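Local coordinates for protein superoxide dismutase [Mn/Fe] (Porphyromonas gingivalis, PDB 1UES) that catalyses the dismutation of superoxide radicals to oxygen and hydrogen peroxide, using one manganese or iron ion per subunit of a homodimer, at residues T46-E49 with T55-Q58; G94-K99 with G132-E137. The protein carries 1 engineered substitution. All coordinates share one frame; numbering follows the deposited sequence.

Contact 1: residues T46-E49 with T55-Q58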
loop_
_atom_site.group_PDB
_atom_site.type_symbol
_atom_site.label_atom_id
_atom_site.label_comp_id
_atom_site.label_asym_id
_atom_site.label_seq_id
_atom_site.Cartn_x
_atom_site.Cartn_y
_atom_site.Cartn_z
ATOM N N THR A 46 11.419 16.391 19.958
ATOM C CA THR A 46 10.069 16.089 20.421
ATOM C C THR A 46 10.136 15.401 21.782
ATOM O O THR A 46 11.210 15.079 22.279
ATOM C CB THR A 46 9.371 15.109 19.469
ATOM O OG1 THR A 46 9.926 13.807 19.667
ATOM C CG2 THR A 46 9.536 15.526 18.035
ATOM N N GLU A 47 8.973 15.152 22.387
ATOM C CA GLU A 47 8.931 14.468 23.682
ATOM C C GLU A 47 9.345 12.988 23.607
ATOM O O GLU A 47 9.441 12.303 24.635
ATOM C CB GLU A 47 7.514 14.558 24.265
ATOM C CG GLU A 47 6.498 13.687 23.521
ATOM C CD GLU A 47 5.068 14.101 23.810
ATOM O OE1 GLU A 47 4.666 15.180 23.340
ATOM O OE2 GLU A 47 4.359 13.345 24.504
ATOM N N PHE A 48 9.588 12.490 22.395
ATOM C CA PHE A 48 9.973 11.096 22.204
ATOM C C PHE A 48 11.476 10.888 22.024
ATOM O O PHE A 48 11.923 9.772 21.746
ATOM C CB PHE A 48 9.248 10.531 20.991
ATOM C CG PHE A 48 7.759 10.614 21.098
ATOM C CD1 PHE A 48 7.087 9.860 22.059
ATOM C CD2 PHE A 48 7.034 11.455 20.261
ATOM C CE1 PHE A 48 5.704 9.942 22.186
ATOM C CE2 PHE A 48 5.636 11.545 20.381
ATOM C CZ PHE A 48 4.975 10.786 21.347
ATOM N N GLU A 49 12.244 11.957 22.212
ATOM C CA GLU A 49 13.693 11.912 22.062
ATOM C C GLU A 49 14.356 10.758 22.775
ATOM O O GLU A 49 15.229 10.083 22.209
ATOM C CB GLU A 49 14.313 13.208 22.581
ATOM C CG GLU A 49 14.220 14.336 21.629
ATOM C CD GLU A 49 15.065 15.526 22.053
ATOM O OE1 GLU A 49 15.283 15.742 23.279
ATOM O OE2 GLU A 49 15.515 16.253 21.149
ATOM N N THR A 55 6.767 3.059 23.746
ATOM C CA THR A 55 6.140 4.292 24.234
ATOM C C THR A 55 5.779 5.185 23.052
ATOM O O THR A 55 4.711 5.775 22.996
ATOM C CB THR A 55 7.105 5.055 25.173
ATOM O OG1 THR A 55 7.324 4.275 26.354
ATOM C CG2 THR A 55 6.544 6.420 25.563
ATOM N N ILE A 56 6.677 5.284 22.082
ATOM C CA ILE A 56 6.371 6.123 20.938
ATOM C C ILE A 56 5.163 5.597 20.158
ATOM O O ILE A 56 4.355 6.380 19.674
ATOM C CB ILE A 56 7.589 6.235 19.990
ATOM C CG1 ILE A 56 8.789 6.786 20.762
ATOM C CG2 ILE A 56 7.243 7.133 18.818
ATOM C CD1 ILE A 56 10.118 6.675 19.987
ATOM N N VAL A 57 5.044 4.278 20.017
ATOM C CA VAL A 57 3.911 3.738 19.279
ATOM C C VAL A 57 2.599 3.943 20.042
ATOM O O VAL A 57 1.563 4.149 19.431
ATOM C CB VAL A 57 4.084 2.218 18.958
ATOM C CG1 VAL A 57 2.848 1.700 18.197
ATOM C CG2 VAL A 57 5.348 1.992 18.102
ATOM N N GLN A 58 2.652 3.879 21.366
ATOM C CA GLN A 58 1.440 4.082 22.170
ATOM C C GLN A 58 0.976 5.527 22.227
ATOM O O GLN A 58 -0.221 5.791 22.394
ATOM C CB GLN A 58 1.640 3.634 23.619
ATOM C CG GLN A 58 2.286 2.301 23.830
ATOM C CD GLN A 58 2.554 2.015 25.291
ATOM O OE1 GLN A 58 2.161 0.967 25.806
ATOM N NE2 GLN A 58 3.240 2.934 25.968
#
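The type I beta turn T46-E49 delivers F48 to I56 on helix 53-59, inside the N-terminal alpha-hairpin domain. F48 CD1 stands 3.7 Å from I56 CG1, the nearest approach of the two segments, while F48 CB lies 3.8 Å from that same CG1. I56 CG2 comes over one face of the ring, 4.1 Å above its plane and displaced toward the rim; both gamma carbons lie on the same side of the ring plane, CG2 over the face and CG1 beyond the rim beside CD1 and CB. CG1 is put there by an I56 chi1 of -57°, beside the backbone N. Its outer methyl, CD1, reaches past the ring to the F48 backbone and approaches F48 O at 4.0 Å. On the opposite ring face E47 CG sits 3.8 Å above the plane, over the centre, and the phenyl is thus sandwiched between its own turn neighbour and the helix.

No hydrogen bond crosses between the segments; the turn is fastened internally. F48 N donates to T46 OG1 at 3.0 Å with an N-H...O angle of 157°, and E49 N closes the turn onto T46 O at 3.3 Å. T46 OG1 is gripped twice, because it also bonds to I43 O. Around the apolar pair, I64 and A68 of helix 62-79 lie against I56, and T55 OG1 bonds to D52 just ahead of helix 53-59. T46 OG1 accepting from F48 N, two residues on, makes an ST turn, here nested in the type I beta turn in the loop between helix 21-42 and helix 53-59.

Contact 2: residues G94-K99 with G132-E137; sequences GEAIDK and GKLSIE
The flat peptide group linking A96 to I97 has L134 CD1 over one of its faces, 3.8 Å from both A96 C and I97 N. This is helix-on-sheet packing within the C-terminal alpha/beta domain: helix 91-101 lies against the start of strand 134-140, an outermost strand of the three-stranded antiparallel sheet. Three residues further along the strand is a second flat group, the E137 carboxylate, whose OE2 accepts from S135 OG at 2.7 Å through the lone pair directed away from OE1. That bond stays within the strand and runs between side chains two residues apart; OE1 makes a long, weak ion pair with K148.

L134 does the work across the interface, and it does so with a single methyl. Its CD1 stands 3.9 Å from A96 CB and 3.8 Å from I97 CG1, seated between successive side chains of one helical turn while resting on the peptide that joins them. No hydrogen bond links the two segments; the contact is van der Waals packing of a methyl on a peptide and two aliphatic side chains. L134 also touches Q100 and F101 of the same helix, S128 of strand 122-128 and the C-terminal Y191; Y191 touches A96 as well, and its hydroxyl bonds to G132 O. I97 also touches F107 of helix 104-116. The isoleucine presents its longer branch because CG1 is anti to the carbonyl carbon (chi1 -78°), and from L134 CD1 the directions to A96 CB and I97 CG1 open at nearly a right angle.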
loop_
_atom_site.group_PDB
_atom_site.type_symbol
_atom_site.label_atom_id
_atom_site.label_comp_id
_atom_site.label_asym_id
_atom_site.label_seq_id
_atom_site.Cartn_x
_atom_site.Cartn_y
_atom_site.Cartn_z
ATOM N N GLY A 94 -2.161 -22.495 22.032
ATOM C CA GLY A 94 -2.873 -23.477 21.231
ATOM C C GLY A 94 -4.273 -23.729 21.767
ATOM O O GLY A 94 -5.242 -23.770 21.011
ATOM N N GLU A 95 -4.386 -23.895 23.082
ATOM C CA GLU A 95 -5.683 -24.123 23.700
ATOM C C GLU A 95 -6.586 -22.888 23.609
ATOM O O GLU A 95 -7.799 -23.021 23.443
ATOM C CB GLU A 95 -5.500 -24.549 25.162
ATOM C CG GLU A 95 -4.619 -25.794 25.336
ATOM C CD GLU A 95 -5.336 -27.105 25.004
ATOM O OE1 GLU A 95 -5.256 -27.571 23.840
ATOM O OE2 GLU A 95 -5.977 -27.682 25.912
ATOM N N ALA A 96 -5.995 -21.695 23.702
ATOM C CA ALA A 96 -6.760 -20.455 23.621
ATOM C C ALA A 96 -7.339 -20.300 22.213
ATOM O O ALA A 96 -8.466 -19.861 22.046
ATOM C CB ALA A 96 -5.873 -19.251 23.967
ATOM N N ILE A 97 -6.545 -20.657 21.210
ATOM C CA ILE A 97 -6.982 -20.579 19.819
ATOM C C ILE A 97 -8.112 -21.595 19.579
ATOM O O ILE A 97 -9.108 -21.284 18.922
ATOM C CB ILE A 97 -5.792 -20.872 18.854
ATOM C CG1 ILE A 97 -4.902 -19.630 18.744
ATOM C CG2 ILE A 97 -6.302 -21.283 17.464
ATOM C CD1 ILE A 97 -3.582 -19.885 18.065
ATOM N N ASP A 98 -7.945 -22.810 20.104
ATOM C CA ASP A 98 -8.956 -23.858 19.943
ATOM C C ASP A 98 -10.251 -23.431 20.625
ATOM O O ASP A 98 -11.334 -23.481 20.030
ATOM C CB ASP A 98 -8.477 -25.167 20.578
ATOM C CG ASP A 98 -7.738 -26.071 19.600
ATOM O OD1 ASP A 98 -7.353 -27.193 20.017
ATOM O OD2 ASP A 98 -7.544 -25.680 18.418
ATOM N N LYS A 99 -10.147 -22.995 21.873
ATOM C CA LYS A 99 -11.337 -22.581 22.604
ATOM C C LYS A 99 -12.014 -21.370 21.984
ATOM O O LYS A 99 -13.236 -21.338 21.843
ATOM C CB LYS A 99 -11.010 -22.278 24.075
ATOM C CG LYS A 99 -12.266 -22.121 24.960
ATOM C CD LYS A 99 -11.960 -21.824 26.428
ATOM C CE LYS A 99 -13.266 -21.602 27.198
ATOM N NZ LYS A 99 -13.165 -20.576 28.297
ATOM N N GLY A 132 -6.097 -12.800 28.292
ATOM C CA GLY A 132 -5.837 -13.841 27.315
ATOM C C GLY A 132 -6.865 -13.932 26.200
ATOM O O GLY A 132 -6.781 -14.830 25.375
ATOM N N LYS A 133 -7.834 -13.026 26.164
ATOM C CA LYS A 133 -8.841 -13.085 25.111
ATOM C C LYS A 133 -8.163 -12.669 23.818
ATOM O O LYS A 133 -7.467 -11.652 23.785
ATOM C CB LYS A 133 -10.010 -12.152 25.402
ATOM C CG LYS A 133 -11.156 -12.347 24.396
ATOM C CD LYS A 133 -11.970 -11.090 24.211
ATOM C CE LYS A 133 -13.458 -11.419 24.039
ATOM N NZ LYS A 133 -13.739 -12.809 24.489
ATOM N N LEU A 134 -8.376 -13.460 22.769
ATOM C CA LEU A 134 -7.758 -13.220 21.479
ATOM C C LEU A 134 -8.680 -12.487 20.536
ATOM O O LEU A 134 -9.905 -12.652 20.582
ATOM C CB LEU A 134 -7.362 -14.549 20.826
ATOM C CG LEU A 134 -6.452 -15.500 21.610
ATOM C CD1 LEU A 134 -6.414 -16.880 20.913
ATOM C CD2 LEU A 134 -5.032 -14.892 21.686
ATOM N N SER A 135 -8.080 -11.692 19.663
ATOM C CA SER A 135 -8.836 -10.966 18.659
ATOM C C SER A 135 -8.007 -10.853 17.408
ATOM O O SER A 135 -6.779 -10.871 17.462
ATOM C CB SER A 135 -9.186 -9.555 19.136
ATOM O OG SER A 135 -8.023 -8.780 19.422
ATOM N N ILE A 136 -8.685 -10.754 16.276
ATOM C CA ILE A 136 -7.987 -10.556 15.015
ATOM C C ILE A 136 -8.228 -9.079 14.736
ATOM O O ILE A 136 -9.374 -8.622 14.694
ATOM C CB ILE A 136 -8.572 -11.425 13.903
ATOM C CG1 ILE A 136 -8.353 -12.900 14.261
ATOM C CG2 ILE A 136 -7.963 -11.019 12.557
ATOM C CD1 ILE A 136 -8.735 -13.878 13.210
ATOM N N GLU A 137 -7.143 -8.325 14.602
ATOM C CA GLU A 137 -7.227 -6.890 14.363
ATOM C C GLU A 137 -6.727 -6.531 12.973
ATOM O O GLU A 137 -5.674 -6.985 12.562
ATOM C CB GLU A 137 -6.377 -6.137 15.396
ATOM C CG GLU A 137 -6.666 -6.494 16.835
ATOM C CD GLU A 137 -7.946 -5.856 17.351
ATOM O OE1 GLU A 137 -8.409 -4.851 16.750
ATOM O OE2 GLU A 137 -8.480 -6.354 18.361
#

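Contact 1 and contact 2 lie in different domains of one subunit, with centres 30 Å apart and nearest atoms about 12 Å apart, and they do not touch. They follow in series along the chain: 46-49 with 55-58 closes inside the alpha-hairpin domain before 94-99 with 132-137 opens in the C-terminal domain. The first is a local closure of the connection between helices 21-42 and 53-59; the second joins parts 32 residues apart in sequence, with helix 104-116 and strand 122-128 between them, and sets helix 91-101 against the sheet. Both stand away from the metal, whose ligands H27 and H74 come from the first domain and D157 and H161 from the second.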